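Local coordinates for PHOX (Pseudomonas fluorescens, PDB 4A9V), which hydrolyses phosphate monoesters as an alkaline phosphatase, using a cofactor of iron and calcium ions held by a beta-propeller, at residues A[327-332]-A[379-384]; A[427-432]-A[448-453]. One frame throughout, in Å; residues are numbered along the deposited sequence.

Interaction 1: A[327-332]-A[379-384]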
ATOM      1  N   ALA A 327     -10.618  -0.428  15.061  1.00  6.86           N
ATOM      2  CA  ALA A 327     -10.111   0.379  16.165  1.00  6.84           C
ATOM      3  C   ALA A 327     -11.048   1.512  16.566  1.00  7.27           C
ATOM      4  O   ALA A 327     -11.596   2.222  15.712  1.00  7.12           O
ATOM      5  CB  ALA A 327      -8.744   0.949  15.818  1.00  6.72           C
ATOM      6  N   ARG A 328     -11.068   1.772  17.872  1.00  7.19           N
ATOM      7  CA  ARG A 328     -11.545   3.033  18.426  1.00  7.85           C
ATOM      8  C   ARG A 328     -10.413   3.645  19.248  1.00  8.30           C
ATOM      9  O   ARG A 328      -9.664   2.930  19.906  1.00 10.96           O
ATOM     10  CB  ARG A 328     -12.787   2.808  19.301  1.00  8.95           C
ATOM     11  CG  ARG A 328     -13.478   4.096  19.725  1.00  9.61           C
ATOM     12  CD  ARG A 328     -14.599   3.859  20.724  1.00 11.30           C
ATOM     13  NE  ARG A 328     -15.699   3.100  20.148  1.00 10.30           N
ATOM     14  CZ  ARG A 328     -16.694   2.587  20.863  1.00 11.94           C
ATOM     15  NH1 ARG A 328     -16.673   2.690  22.182  1.00 13.95           N
ATOM     16  NH2 ARG A 328     -17.663   1.906  20.273  1.00 13.38           N
ATOM     17  N   PHE A 329     -10.217   4.951  19.112  1.00  7.81           N
ATOM     18  CA  PHE A 329      -9.185   5.676  19.846  1.00  8.05           C
ATOM     19  C   PHE A 329      -9.872   6.701  20.727  1.00  8.23           C
ATOM     20  O   PHE A 329     -10.764   7.418  20.252  1.00 10.07           O
ATOM     21  CB  PHE A 329      -8.262   6.419  18.880  1.00  8.18           C
ATOM     22  CG  PHE A 329      -7.507   5.521  17.938  1.00  8.28           C
ATOM     23  CD1 PHE A 329      -8.074   5.137  16.732  1.00  7.62           C
ATOM     24  CD2 PHE A 329      -6.234   5.063  18.242  1.00  8.42           C
ATOM     25  CE1 PHE A 329      -7.416   4.277  15.872  1.00  7.95           C
ATOM     26  CE2 PHE A 329      -5.572   4.205  17.376  1.00  9.33           C
ATOM     27  CZ  PHE A 329      -6.185   3.772  16.216  1.00  8.60           C
ATOM     28  N   ASP A 330      -9.441   6.813  21.980  1.00  8.24           N
ATOM     29  CA  ASP A 330      -9.978   7.836  22.860  1.00  8.69           C
ATOM     30  C   ASP A 330      -9.403   9.213  22.552  1.00 10.18           C
ATOM     31  O   ASP A 330      -8.675   9.398  21.581  1.00 10.42           O
ATOM     32  CB  ASP A 330      -9.816   7.439  24.339  1.00  9.00           C
ATOM     33  CG  ASP A 330      -8.392   7.603  24.877  1.00  9.80           C
ATOM     34  OD1 ASP A 330      -7.522   8.221  24.226  1.00 10.10           O
ATOM     35  OD2 ASP A 330      -8.177   7.155  26.023  1.00 11.42           O
ATOM     36  N   ALA A 331      -9.881  10.210  23.283  1.00  9.29           N
ATOM     37  CA  ALA A 331      -9.554  11.603  23.006  1.00 10.43           C
ATOM     38  C   ALA A 331      -8.110  11.944  23.349  1.00 10.47           C
ATOM     39  O   ALA A 331      -7.630  13.017  23.001  1.00 11.67           O
ATOM     40  CB  ALA A 331     -10.501  12.519  23.763  1.00 14.03           C
ATOM     41  N   GLY A 332      -7.466  11.091  24.136  1.00  9.77           N
ATOM     42  CA  GLY A 332      -6.112  11.343  24.584  1.00 10.53           C
ATOM     43  C   GLY A 332      -6.006  12.479  25.579  1.00  9.99           C
ATOM     44  O   GLY A 332      -7.010  13.004  26.066  1.00 12.81           O
ATOM     45  N   GLY A 379     -19.019   1.665  16.081  1.00 10.10           N
ATOM     46  CA  GLY A 379     -18.448   2.925  16.559  1.00 10.50           C
ATOM     47  C   GLY A 379     -16.933   3.006  16.454  1.00  9.47           C
ATOM     48  O   GLY A 379     -16.274   3.591  17.315  1.00 10.00           O
ATOM     49  N   ALA A 380     -16.391   2.537  15.336  1.00  8.99           N
ATOM     50  CA  ALA A 380     -14.985   2.771  15.027  1.00  7.98           C
ATOM     51  C   ALA A 380     -14.698   4.273  14.922  1.00  7.55           C
ATOM     52  O   ALA A 380     -15.574   5.064  14.557  1.00  8.52           O
ATOM     53  CB  ALA A 380     -14.630   2.060  13.731  1.00  8.40           C
ATOM     54  N   THR A 381     -13.455   4.655  15.196  1.00  7.21           N
ATOM     55  CA  THR A 381     -13.045   6.051  15.083  1.00  7.37           C
ATOM     56  C   THR A 381     -12.640   6.389  13.651  1.00  6.96           C
ATOM     57  O   THR A 381     -11.750   5.753  13.082  1.00  7.16           O
ATOM     58  CB  THR A 381     -11.851   6.350  16.003  1.00  8.44           C
ATOM     59  OG1 THR A 381     -12.175   5.994  17.353  1.00  8.45           O
ATOM     60  CG2 THR A 381     -11.438   7.816  15.919  1.00  8.31           C
ATOM     61  N   ARG A 382     -13.271   7.413  13.090  1.00  7.38           N
ATOM     62  CA  ARG A 382     -12.934   7.883  11.748  1.00  7.36           C
ATOM     63  C   ARG A 382     -11.556   8.533  11.731  1.00  6.84           C
ATOM     64  O   ARG A 382     -11.254   9.370  12.580  1.00  7.82           O
ATOM     65  CB  ARG A 382     -13.994   8.885  11.293  1.00  7.54           C
ATOM     66  CG  ARG A 382     -15.392   8.284  11.217  1.00  8.42           C
ATOM     67  CD  ARG A 382     -16.388   9.269  10.638  1.00  9.70           C
ATOM     68  NE  ARG A 382     -16.195   9.416   9.202  1.00  9.37           N
ATOM     69  CZ  ARG A 382     -16.970  10.156   8.421  1.00 10.44           C
ATOM     70  NH1 ARG A 382     -17.836  10.987   8.974  1.00 12.73           N
ATOM     71  NH2 ARG A 382     -16.837  10.121   7.100  1.00 12.50           N
ATOM     72  N   MET A 383     -10.716   8.125  10.779  1.00  6.96           N
ATOM     73  CA  MET A 383      -9.298   8.479  10.782  1.00  7.13           C
ATOM     74  C   MET A 383      -8.903   9.325   9.569  1.00  6.59           C
ATOM     75  O   MET A 383      -9.535   9.269   8.509  1.00  7.39           O
ATOM     76  CB  MET A 383      -8.437   7.214  10.818  1.00  7.20           C
ATOM     77  CG  MET A 383      -8.717   6.298  12.005  1.00  7.27           C
ATOM     78  SD  MET A 383      -8.488   7.049  13.626  1.00  8.22           S
ATOM     79  CE  MET A 383      -6.705   7.154  13.700  1.00  8.25           C
ATOM     80  N   ASP A 384      -7.774  10.018   9.712  1.00  6.76           N
ATOM     81  CA  ASP A 384      -7.198  10.830   8.634  1.00  6.90           C
ATOM     82  C   ASP A 384      -6.392   9.963   7.643  1.00  6.50           C
ATOM     83  O   ASP A 384      -5.162  10.032   7.596  1.00  7.72           O
ATOM     84  CB  ASP A 384      -6.264  11.907   9.208  1.00  7.09           C
ATOM     85  CG  ASP A 384      -6.980  13.022   9.955  1.00  7.46           C
ATOM     86  OD1 ASP A 384      -8.229  13.077   9.939  1.00  7.50           O
ATOM     87  OD2 ASP A 384      -6.241  13.876  10.506  1.00  7.97           O
TER
HETATM   88  O   HOH W   1     -10.440   3.158  13.258  1.00  8.21           O

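Interaction 2: A[427-432]-A[448-453]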
ATOM      1  N   GLY A 427      -0.565  15.637   7.545  1.00  6.96           N
ATOM      2  CA  GLY A 427      -0.539  14.277   8.075  1.00  7.11           C
ATOM      3  C   GLY A 427       0.251  14.100   9.359  1.00  6.57           C
ATOM      4  O   GLY A 427       0.796  15.049   9.937  1.00  6.92           O
ATOM      5  N   GLN A 428       0.289  12.855   9.812  1.00  6.55           N
ATOM      6  CA  GLN A 428       0.890  12.510  11.085  1.00  6.70           C
ATOM      7  C   GLN A 428       1.135  10.998  11.103  1.00  6.34           C
ATOM      8  O   GLN A 428       0.626  10.271  10.241  1.00  7.80           O
ATOM      9  CB  GLN A 428      -0.005  12.952  12.266  1.00  7.15           C
ATOM     10  CG  GLN A 428      -1.383  12.293  12.330  1.00  7.08           C
ATOM     11  CD  GLN A 428      -2.484  13.123  11.683  1.00  6.76           C
ATOM     12  OE1 GLN A 428      -2.220  14.058  10.932  1.00  7.70           O
ATOM     13  NE2 GLN A 428      -3.729  12.726  11.911  1.00  7.61           N
ATOM     14  N   ILE A 429       2.013  10.561  12.002  1.00  6.41           N
ATOM     15  CA  ILE A 429       2.273   9.134  12.189  1.00  6.72           C
ATOM     16  C   ILE A 429       1.827   8.729  13.587  1.00  6.18           C
ATOM     17  O   ILE A 429       2.284   9.285  14.603  1.00  6.87           O
ATOM     18  CB  ILE A 429       3.749   8.753  11.964  1.00  7.09           C
ATOM     19  CG1 ILE A 429       4.189   9.196  10.567  1.00  7.69           C
ATOM     20  CG2 ILE A 429       3.921   7.252  12.155  1.00  8.61           C
ATOM     21  CD1 ILE A 429       5.640   8.896  10.247  1.00 10.15           C
ATOM     22  N   LEU A 430       0.905   7.777  13.615  1.00  6.36           N
ATOM     23  CA  LEU A 430       0.309   7.231  14.814  1.00  7.00           C
ATOM     24  C   LEU A 430       1.062   5.974  15.249  1.00  6.15           C
ATOM     25  O   LEU A 430       1.448   5.163  14.411  1.00  8.96           O
ATOM     26  CB  LEU A 430      -1.143   6.887  14.483  1.00  7.35           C
ATOM     27  CG  LEU A 430      -1.955   6.056  15.466  1.00  8.12           C
ATOM     28  CD1 LEU A 430      -2.166   6.788  16.779  1.00  8.65           C
ATOM     29  CD2 LEU A 430      -3.284   5.701  14.829  1.00 10.06           C
ATOM     30  N   ARG A 431       1.319   5.847  16.548  1.00  6.81           N
ATOM     31  CA  ARG A 431       1.941   4.663  17.123  1.00  6.98           C
ATOM     32  C   ARG A 431       1.012   4.069  18.163  1.00  6.93           C
ATOM     33  O   ARG A 431       0.381   4.807  18.921  1.00  7.79           O
ATOM     34  CB  ARG A 431       3.284   5.043  17.763  1.00  7.59           C
ATOM     35  CG  ARG A 431       3.906   3.958  18.621  1.00  7.83           C
ATOM     36  CD  ARG A 431       5.367   4.235  18.932  1.00  8.36           C
ATOM     37  NE  ARG A 431       5.552   5.511  19.610  1.00  7.95           N
ATOM     38  CZ  ARG A 431       6.729   6.108  19.771  1.00  8.07           C
ATOM     39  NH1 ARG A 431       7.841   5.521  19.350  1.00  9.20           N
ATOM     40  NH2 ARG A 431       6.786   7.305  20.336  1.00  9.89           N
ATOM     41  N   TRP A 432       0.993   2.743  18.272  1.00  7.00           N
ATOM     42  CA  TRP A 432       0.390   2.110  19.436  1.00  7.57           C
ATOM     43  C   TRP A 432       1.220   0.979  19.961  1.00  7.10           C
ATOM     44  O   TRP A 432       2.011   0.351  19.250  1.00  7.60           O
ATOM     45  CB  TRP A 432      -1.067   1.671  19.212  1.00  7.69           C
ATOM     46  CG  TRP A 432      -1.297   0.665  18.113  1.00  8.21           C
ATOM     47  CD1 TRP A 432      -1.358  -0.721  18.211  1.00  9.69           C
ATOM     48  CD2 TRP A 432      -1.673   0.964  16.737  1.00  8.06           C
ATOM     49  NE1 TRP A 432      -1.726  -1.276  17.010  1.00  9.47           N
ATOM     50  CE2 TRP A 432      -1.933  -0.311  16.084  1.00  8.36           C
ATOM     51  CE3 TRP A 432      -1.848   2.128  16.023  1.00  8.27           C
ATOM     52  CZ2 TRP A 432      -2.346  -0.385  14.759  1.00 10.28           C
ATOM     53  CZ3 TRP A 432      -2.238   2.046  14.689  1.00  9.26           C
ATOM     54  CH2 TRP A 432      -2.454   0.819  14.065  1.00  9.93           C
ATOM     55  N   LEU A 448       1.000  10.122  19.071  1.00  7.09           N
ATOM     56  CA  LEU A 448       1.427  10.609  17.755  1.00  7.34           C
ATOM     57  C   LEU A 448       2.946  10.760  17.728  1.00  7.15           C
ATOM     58  O   LEU A 448       3.522  11.688  18.301  1.00  8.12           O
ATOM     59  CB  LEU A 448       0.739  11.904  17.359  1.00  7.45           C
ATOM     60  CG  LEU A 448      -0.759  11.776  17.046  1.00  7.89           C
ATOM     61  CD1 LEU A 448      -1.314  13.092  16.517  1.00  8.57           C
ATOM     62  CD2 LEU A 448      -1.065  10.644  16.074  1.00  8.17           C
ATOM     63  N   PHE A 449       3.590   9.822  17.043  1.00  6.94           N
ATOM     64  CA  PHE A 449       5.040   9.803  16.903  1.00  7.25           C
ATOM     65  C   PHE A 449       5.566  11.057  16.201  1.00  7.08           C
ATOM     66  O   PHE A 449       6.614  11.575  16.567  1.00  7.17           O
ATOM     67  CB  PHE A 449       5.459   8.542  16.131  1.00  7.86           C
ATOM     68  CG  PHE A 449       6.930   8.458  15.867  1.00  7.80           C
ATOM     69  CD1 PHE A 449       7.820   8.254  16.904  1.00  8.69           C
ATOM     70  CD2 PHE A 449       7.437   8.673  14.599  1.00  9.55           C
ATOM     71  CE1 PHE A 449       9.183   8.279  16.690  1.00 10.03           C
ATOM     72  CE2 PHE A 449       8.799   8.636  14.367  1.00 11.00           C
ATOM     73  CZ  PHE A 449       9.677   8.472  15.423  1.00 10.31           C
ATOM     74  N   VAL A 450       4.842  11.548  15.201  1.00  7.04           N
ATOM     75  CA  VAL A 450       5.163  12.837  14.604  1.00  7.49           C
ATOM     76  C   VAL A 450       3.885  13.449  14.056  1.00  6.99           C
ATOM     77  O   VAL A 450       2.975  12.733  13.640  1.00  7.26           O
ATOM     78  CB  VAL A 450       6.251  12.712  13.508  1.00  8.06           C
ATOM     79  CG1 VAL A 450       5.736  11.961  12.299  1.00  9.14           C
ATOM     80  CG2 VAL A 450       6.771  14.090  13.110  1.00  8.91           C
ATOM     81  N   VAL A 451       3.798  14.771  14.114  1.00  6.90           N
ATOM     82  CA  VAL A 451       2.767  15.524  13.422  1.00  7.00           C
ATOM     83  C   VAL A 451       3.456  16.378  12.364  1.00  7.48           C
ATOM     84  O   VAL A 451       4.249  17.256  12.701  1.00  7.98           O
ATOM     85  CB  VAL A 451       1.964  16.414  14.388  1.00  8.23           C
ATOM     86  CG1 VAL A 451       0.838  17.106  13.635  1.00  9.22           C
ATOM     87  CG2 VAL A 451       1.415  15.590  15.547  1.00  9.68           C
ATOM     88  N   ALA A 452       3.304  16.008  11.097  1.00  7.27           N
ATOM     89  CA  ALA A 452       3.993  16.725  10.040  1.00  7.63           C
ATOM     90  C   ALA A 452       3.474  18.153   9.951  1.00  7.50           C
ATOM     91  O   ALA A 452       2.332  18.440  10.303  1.00  8.05           O
ATOM     92  CB  ALA A 452       3.825  16.003   8.712  1.00  7.57           C
ATOM     93  N   GLY A 453       4.327  19.048   9.479  1.00  7.76           N
ATOM     94  CA  GLY A 453       3.943  20.435   9.319  1.00  7.88           C
ATOM     95  C   GLY A 453       5.029  21.229   8.635  1.00  8.63           C
ATOM     96  O   GLY A 453       6.054  20.685   8.221  1.00  8.79           O
TER

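Interaction 1: A[327-332]-A[379-384]
The carbonyl oxygen of Ala327 is gripped twice. The backbone N of Thr381 donates to it in the carbonyl plane, with N to O at 3.1 Å and an N-H...O angle of 165°. A water donates to Ala327 O at 2.9 Å and also to Thr381 O, so it ties the two backbones together. Thr381 then works through its side chain. OG1 stands beside its own backbone N (chi1 -56°) and accepts from Phe329 N at 2.8 Å, nearly straight. One threonine thus meets the end of the strand with both its backbone and its hydroxyl. Arg328 has CG anti to the backbone N and a chain bent at chi3. This brings NE to Gly379 O at 2.9 Å. Gly379 O lies in the guanidinium plane, while NE comes from above the Gly379 carbonyl plane. Arg328 NH2 also hydrogen-bonds to Val378 O, so the guanidinium grips two successive carbonyls. On the buried side, Met383 is bent at chi2 and chi3. Its SD lies 3.7 Å from Phe329 CD1, oblique to the ring, in a Met-aromatic contact. Gly379 ends the preceding helix 371-377 in a Schellman motif. The whole is a helix exit fastened to the end of strand 322-329 in the PhoX beta-propeller fold.

Interaction 2: A[427-432]-A[448-453]
Ile429 and Val450 form the apolar centre. Ile429 CG1 lies beside its own backbone N and meets Val450 CG1 at 3.6 Å, with the two side chains crossing obliquely. Ile429 CD1 touches the same methyl. On the other face of the sheet, Leu448 CD2 packs against Leu430 CD1 at 4.1 Å and also meets Gln428 CG. The backbones are antiparallel. Ile429 N donates to Val450 O at 2.9 Å, in the carbonyl plane and nearly straight (164°). Phe449 and Val450 both face Ile429, and their N-H groups give two weak bonds to Ile429 O. This is a classic beta bulge, where the chain turns a corner at Phe449. Further along, Ala452 N reaches Gly427 O at 2.9 Å from above the carbonyl plane. At the polar edge, Phe449 CD1 sits over one face of the Arg431 guanidinium, 3.7 Å from NH1, with the two planes 74° apart. Arg431 NE makes a salt bridge with Asp447 OD1, and NH1 hydrogen-bonds to Tyr399 OH and Pro516 O. The contact holds together the two strands of the hairpin, 428-434 and 443-451. Strand 398-402 pairs with the far edge of 428-434, while strand 489-493 receives Ile429 and Phe449 on Ile491 and Leu489.

The two interactions lie in series along the chain, with interaction 1 closing before interaction 2 opens. Their centres are about 15 Å apart, and both reach the same antiparallel sheet. Interaction 1 joins the end of strand 322-329 to the chain leading into strand 383-384. Interaction 2 lies within the hairpin of strands 428-434 and 443-451. They touch through packing of Phe329 and Met383 on Leu430. Asp384 OD2 and Gln428 NE2 make a probable hydrogen bond at 3.1 Å, while Gln428 OE1 is hydrogen-bonded to Asn424 ND2. Glu387, a ligand of the iron-calcium cofactor, follows soon after 379-384, and the side chain of Met383 lies about 12 Å from the bound mu-oxo-diiron. Together they form part of the propeller framework near the metal site.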